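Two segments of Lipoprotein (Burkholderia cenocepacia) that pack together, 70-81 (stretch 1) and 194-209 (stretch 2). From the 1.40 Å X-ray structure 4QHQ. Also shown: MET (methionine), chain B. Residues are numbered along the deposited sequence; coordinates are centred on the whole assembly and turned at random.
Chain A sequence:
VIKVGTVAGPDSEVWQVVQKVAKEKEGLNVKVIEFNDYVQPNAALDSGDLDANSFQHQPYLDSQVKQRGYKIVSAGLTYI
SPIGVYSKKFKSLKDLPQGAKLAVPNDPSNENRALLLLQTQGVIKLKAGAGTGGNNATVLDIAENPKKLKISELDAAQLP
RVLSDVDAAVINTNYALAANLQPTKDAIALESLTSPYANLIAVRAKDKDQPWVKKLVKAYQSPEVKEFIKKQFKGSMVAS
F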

# COMPACT_ATOMS: atom_id res chain seq x y z
N TYR A 70 12.33 13.72 -5.15
CA TYR A 70 11.05 14.38 -5.41
C TYR A 70 10.72 15.40 -4.33
O TYR A 70 10.88 15.14 -3.14
CB TYR A 70 9.92 13.35 -5.42
CG TYR A 70 9.93 12.40 -6.59
CD1 TYR A 70 10.27 12.83 -7.86
CD2 TYR A 70 9.58 11.06 -6.42
CE1 TYR A 70 10.27 11.96 -8.94
CE2 TYR A 70 9.57 10.19 -7.49
CZ TYR A 70 9.92 10.64 -8.75
OH TYR A 70 9.92 9.77 -9.81
N LYS A 71 10.25 16.57 -4.76
CA LYS A 71 9.77 17.59 -3.83
C LYS A 71 8.26 17.40 -3.63
O LYS A 71 7.45 18.21 -4.10
CB LYS A 71 10.08 18.99 -4.35
N ILE A 72 7.92 16.33 -2.92
CA ILE A 72 6.55 15.88 -2.76
C ILE A 72 6.30 15.60 -1.29
O ILE A 72 7.13 14.99 -0.63
CB ILE A 72 6.30 14.59 -3.57
CG1 ILE A 72 6.28 14.89 -5.07
CG2 ILE A 72 5.01 13.89 -3.14
CD1 ILE A 72 6.32 13.64 -5.94
N VAL A 73 5.15 16.03 -0.78
CA VAL A 73 4.82 15.89 0.63
C VAL A 73 3.39 15.43 0.82
O VAL A 73 2.55 15.59 -0.07
CB VAL A 73 4.99 17.21 1.39
CG1 VAL A 73 6.46 17.61 1.48
CG2 VAL A 73 4.16 18.31 0.73
N SER A 74 3.13 14.87 1.99
CA SER A 74 1.78 14.49 2.35
C SER A 74 0.93 15.71 2.65
O SER A 74 1.37 16.65 3.31
CB SER A 74 1.81 13.59 3.58
OG SER A 74 0.50 13.24 3.95
N ALA A 75 -0.29 15.69 2.13
CA ALA A 75 -1.28 16.70 2.46
C ALA A 75 -2.29 16.17 3.48
O ALA A 75 -3.09 16.91 4.01
CB ALA A 75 -2.00 17.14 1.19
N GLY A 76 -2.24 14.86 3.74
CA GLY A 76 -3.17 14.28 4.70
C GLY A 76 -3.34 12.79 4.50
O GLY A 76 -3.05 12.25 3.44
N LEU A 77 -3.85 12.13 5.53
CA LEU A 77 -3.97 10.68 5.51
C LEU A 77 -5.31 10.24 4.94
O LEU A 77 -6.30 10.98 5.01
CB LEU A 77 -3.79 10.12 6.92
CG LEU A 77 -2.44 10.39 7.58
CD1 LEU A 77 -2.38 9.69 8.93
CD2 LEU A 77 -1.27 9.98 6.69
N THR A 78 -5.33 9.02 4.41
CA THR A 78 -6.54 8.50 3.77
C THR A 78 -7.08 7.27 4.52
O THR A 78 -8.05 7.37 5.26
CB THR A 78 -6.27 8.19 2.29
OG1 THR A 78 -5.10 7.37 2.17
CG2 THR A 78 -6.01 9.48 1.52
N TYR A 79 -6.43 6.12 4.34
CA TYR A 79 -6.81 4.91 5.05
C TYR A 79 -5.56 4.09 5.30
O TYR A 79 -4.54 4.30 4.65
CB TYR A 79 -7.80 4.07 4.23
CG TYR A 79 -7.21 3.56 2.95
CD1 TYR A 79 -6.50 2.36 2.91
CD2 TYR A 79 -7.35 4.27 1.77
CE1 TYR A 79 -5.94 1.91 1.73
CE2 TYR A 79 -6.80 3.82 0.59
CZ TYR A 79 -6.10 2.63 0.58
OH TYR A 79 -5.56 2.17 -0.60
N ILE A 80 -5.68 3.13 6.22
CA ILE A 80 -4.64 2.14 6.45
C ILE A 80 -5.22 0.76 6.11
O ILE A 80 -6.42 0.51 6.27
CB ILE A 80 -4.13 2.20 7.92
CG1 ILE A 80 -2.89 1.33 8.12
CG2 ILE A 80 -5.24 1.83 8.91
CD1 ILE A 80 -2.13 1.66 9.39
N SER A 81 -4.36 -0.11 5.59
CA SER A 81 -4.83 -1.41 5.14
C SER A 81 -3.78 -2.47 5.46
O SER A 81 -2.88 -2.70 4.65
CB SER A 81 -5.13 -1.39 3.64
OG SER A 81 -3.98 -1.02 2.90
N THR A 194 -1.48 -1.08 14.13
CA THR A 194 -0.52 -0.17 14.74
C THR A 194 0.79 -0.24 13.97
O THR A 194 1.83 -0.63 14.51
CB THR A 194 -0.24 -0.53 16.20
OG1 THR A 194 0.29 -1.86 16.26
CG2 THR A 194 -1.51 -0.46 17.02
N SER A 195 0.72 0.12 12.70
CA SER A 195 1.87 0.11 11.81
C SER A 195 2.05 1.52 11.25
O SER A 195 1.15 2.37 11.38
CB SER A 195 1.63 -0.86 10.65
OG SER A 195 0.85 -0.23 9.65
N PRO A 196 3.20 1.79 10.62
CA PRO A 196 3.40 3.13 10.05
C PRO A 196 2.87 3.27 8.63
O PRO A 196 3.25 4.22 7.95
CB PRO A 196 4.93 3.26 10.05
CG PRO A 196 5.41 1.86 9.87
CD PRO A 196 4.44 0.99 10.63
N TYR A 197 1.98 2.40 8.19
CA TYR A 197 1.62 2.34 6.78
C TYR A 197 0.30 2.99 6.35
O TYR A 197 -0.29 2.62 5.32
CB TYR A 197 1.72 0.88 6.28
CG TYR A 197 3.10 0.33 6.51
CD1 TYR A 197 4.17 0.77 5.74
CD2 TYR A 197 3.34 -0.61 7.51
CE1 TYR A 197 5.46 0.29 5.97
CE2 TYR A 197 4.62 -1.10 7.73
CZ TYR A 197 5.67 -0.65 6.96
OH TYR A 197 6.94 -1.12 7.16
N ALA A 198 -0.16 3.99 7.10
CA ALA A 198 -1.33 4.75 6.64
C ALA A 198 -1.03 5.35 5.28
O ALA A 198 0.05 5.88 5.05
CB ALA A 198 -1.71 5.85 7.63
N ASN A 199 -2.02 5.30 4.41
CA ASN A 199 -1.86 5.87 3.09
C ASN A 199 -2.16 7.38 3.14
O ASN A 199 -2.69 7.88 4.14
CB ASN A 199 -2.78 5.17 2.09
CG ASN A 199 -2.27 3.81 1.66
OD1 ASN A 199 -2.51 3.40 0.53
ND2 ASN A 199 -1.58 3.09 2.55
N LEU A 200 -1.83 8.09 2.07
CA LEU A 200 -1.86 9.54 2.12
C LEU A 200 -2.12 10.16 0.75
O LEU A 200 -1.96 9.53 -0.30
CB LEU A 200 -0.54 10.06 2.71
CG LEU A 200 0.77 9.67 2.00
CD1 LEU A 200 1.13 10.60 0.85
CD2 LEU A 200 1.94 9.61 2.94
N ILE A 201 -2.55 11.41 0.77
CA ILE A 201 -2.60 12.22 -0.44
C ILE A 201 -1.32 13.03 -0.53
O ILE A 201 -0.93 13.70 0.42
CB ILE A 201 -3.81 13.17 -0.44
CG1 ILE A 201 -5.11 12.36 -0.47
CG2 ILE A 201 -3.75 14.14 -1.63
CD1 ILE A 201 -6.35 13.18 -0.22
N ALA A 202 -0.63 12.94 -1.67
CA ALA A 202 0.62 13.66 -1.88
C ALA A 202 0.43 14.78 -2.89
O ALA A 202 -0.33 14.64 -3.86
CB ALA A 202 1.71 12.72 -2.37
N VAL A 203 1.13 15.89 -2.65
CA VAL A 203 1.15 17.02 -3.58
C VAL A 203 2.57 17.55 -3.70
O VAL A 203 3.44 17.22 -2.90
CB VAL A 203 0.23 18.17 -3.12
CG1 VAL A 203 -1.21 17.71 -3.03
CG2 VAL A 203 0.71 18.76 -1.78
N ARG A 204 2.82 18.36 -4.72
CA ARG A 204 4.12 19.01 -4.81
C ARG A 204 4.29 19.96 -3.62
O ARG A 204 3.34 20.63 -3.22
CB ARG A 204 4.26 19.78 -6.12
CG ARG A 204 4.40 18.87 -7.33
CD ARG A 204 4.58 19.67 -8.62
NE ARG A 204 3.43 20.54 -8.89
CZ ARG A 204 2.32 20.12 -9.50
NH1 ARG A 204 2.23 18.87 -9.93
NH2 ARG A 204 1.31 20.95 -9.69
N ALA A 205 5.51 20.00 -3.08
CA ALA A 205 5.84 20.86 -1.95
C ALA A 205 5.41 22.30 -2.20
O ALA A 205 4.86 22.95 -1.31
CB ALA A 205 7.33 20.81 -1.67
N LYS A 206 5.66 22.80 -3.40
CA LYS A 206 5.34 24.18 -3.75
C LYS A 206 3.84 24.45 -3.74
O LYS A 206 3.43 25.61 -3.66
CB LYS A 206 5.94 24.54 -5.11
N ASP A 207 3.03 23.40 -3.82
CA ASP A 207 1.57 23.56 -3.86
C ASP A 207 0.91 23.31 -2.52
O ASP A 207 -0.30 23.40 -2.41
CB ASP A 207 0.95 22.59 -4.87
CG ASP A 207 1.19 23.00 -6.30
OD1 ASP A 207 1.68 24.12 -6.55
OD2 ASP A 207 0.84 22.20 -7.20
N LYS A 208 1.71 22.97 -1.50
CA LYS A 208 1.15 22.42 -0.27
C LYS A 208 0.21 23.37 0.45
O LYS A 208 -0.68 22.94 1.18
CB LYS A 208 2.26 21.94 0.68
CG LYS A 208 3.07 23.06 1.31
CD LYS A 208 4.27 22.50 2.06
CE LYS A 208 5.11 23.60 2.68
NZ LYS A 208 4.37 24.34 3.74
N ASP A 209 0.38 24.67 0.22
CA ASP A 209 -0.45 25.66 0.90
C ASP A 209 -1.54 26.26 -0.00
O ASP A 209 -2.21 27.20 0.39
CB ASP A 209 0.42 26.76 1.51
CG ASP A 209 1.24 26.26 2.69
OD1 ASP A 209 0.70 25.49 3.51
OD2 ASP A 209 2.42 26.64 2.79
N MET B . -2.26 0.86 -0.65
CA MET B . -0.96 0.23 -0.46
C MET B . -0.83 -0.31 0.95
O MET B . -1.26 0.35 1.89
CB MET B . 0.15 1.26 -0.74
CG MET B . 1.58 0.69 -0.61
SD MET B . 2.84 1.95 -0.90
CE MET B . 2.61 2.30 -2.65
OXT MET B . -0.31 -1.42 1.16
O HOH W 1 -4.10 7.61 -0.51
O HOH W 2 -1.59 0.27 4.65

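Residues that touch across the two stretches are at least 115 apart in sequence. The stretches lie side by side as antiparallel strands, the one beginning at I72 against the one ending at R204, with 137° between their N-to-C directions. Together they bury 938 Å² of surface.

The backbone supplies most of the polar bonding. V73 and V203 form a hydrogen-bonded pair, V73 N to V203 O and V203 N to V73 O both at 3.0 Å. Beyond them, A205 N donates to K71 O (2.8 Å) and A75 N to I201 O (2.7 Å), the latter almost perfectly straight. The ladder continues with I201 N to G76 O (2.8 Å), T78 N to N199 O (2.9 Å) and N199 N to Y79 O (2.7 Å). A75 N and G76 O, on successive residues, thus both serve I201, so the simple alternation of the strand is broken here. G76 has phi/psi of 158/161, where a CB would be jammed against the preceding carbonyl oxygen; glycine is the residue that fits. In the non-hydrogen-bonded pairs the chains draw close enough for CA-H...O contacts, such as A202 CA to V73 O at 3.3 Å.

Apolar side chains fill the spaces around this ladder. V73 and V203 share one face, their CG2 atoms 4.3 Å apart, and the small A75 places its CB 4.3 Å from V203 CG1. The other face carries S74, A202, L77 and L200. L77 reaches back across the pair, its CD2 4.0 Å from L200 CB and its CD1 4.1 Å from A198 CB. I72 CG2 packs 3.6 Å from A202 CB. Farther along, I80 CB lies 4.4 Å from A198 CB.

Polar side chains serve more local ends. S74 OG accepts a weak hydrogen bond from G76 N (3.2 Å), within the stretch where the alternation is broken. T78 uses both of its branches: CG2 packs 3.6 Å from I201 CG1, while OG1 is 2.9 Å from water 1, which donates to L200 O (2.9 Å) and so bridges the stretches.

N199 joins the strand pairing to the bound methionine. Its amide side chain offers an acceptor and a donor: MET N donates to N199 OD1, and N199 ND2 donates to MET O, each at 2.8 Å. N199 CG lies over one face of the Y79 ring, an aromatic surface against which the flat amide can rest. Water 2 extends the link, accepting from S81 N at 2.9 Å and lying 2.8 Å from both Y197 O and MET O.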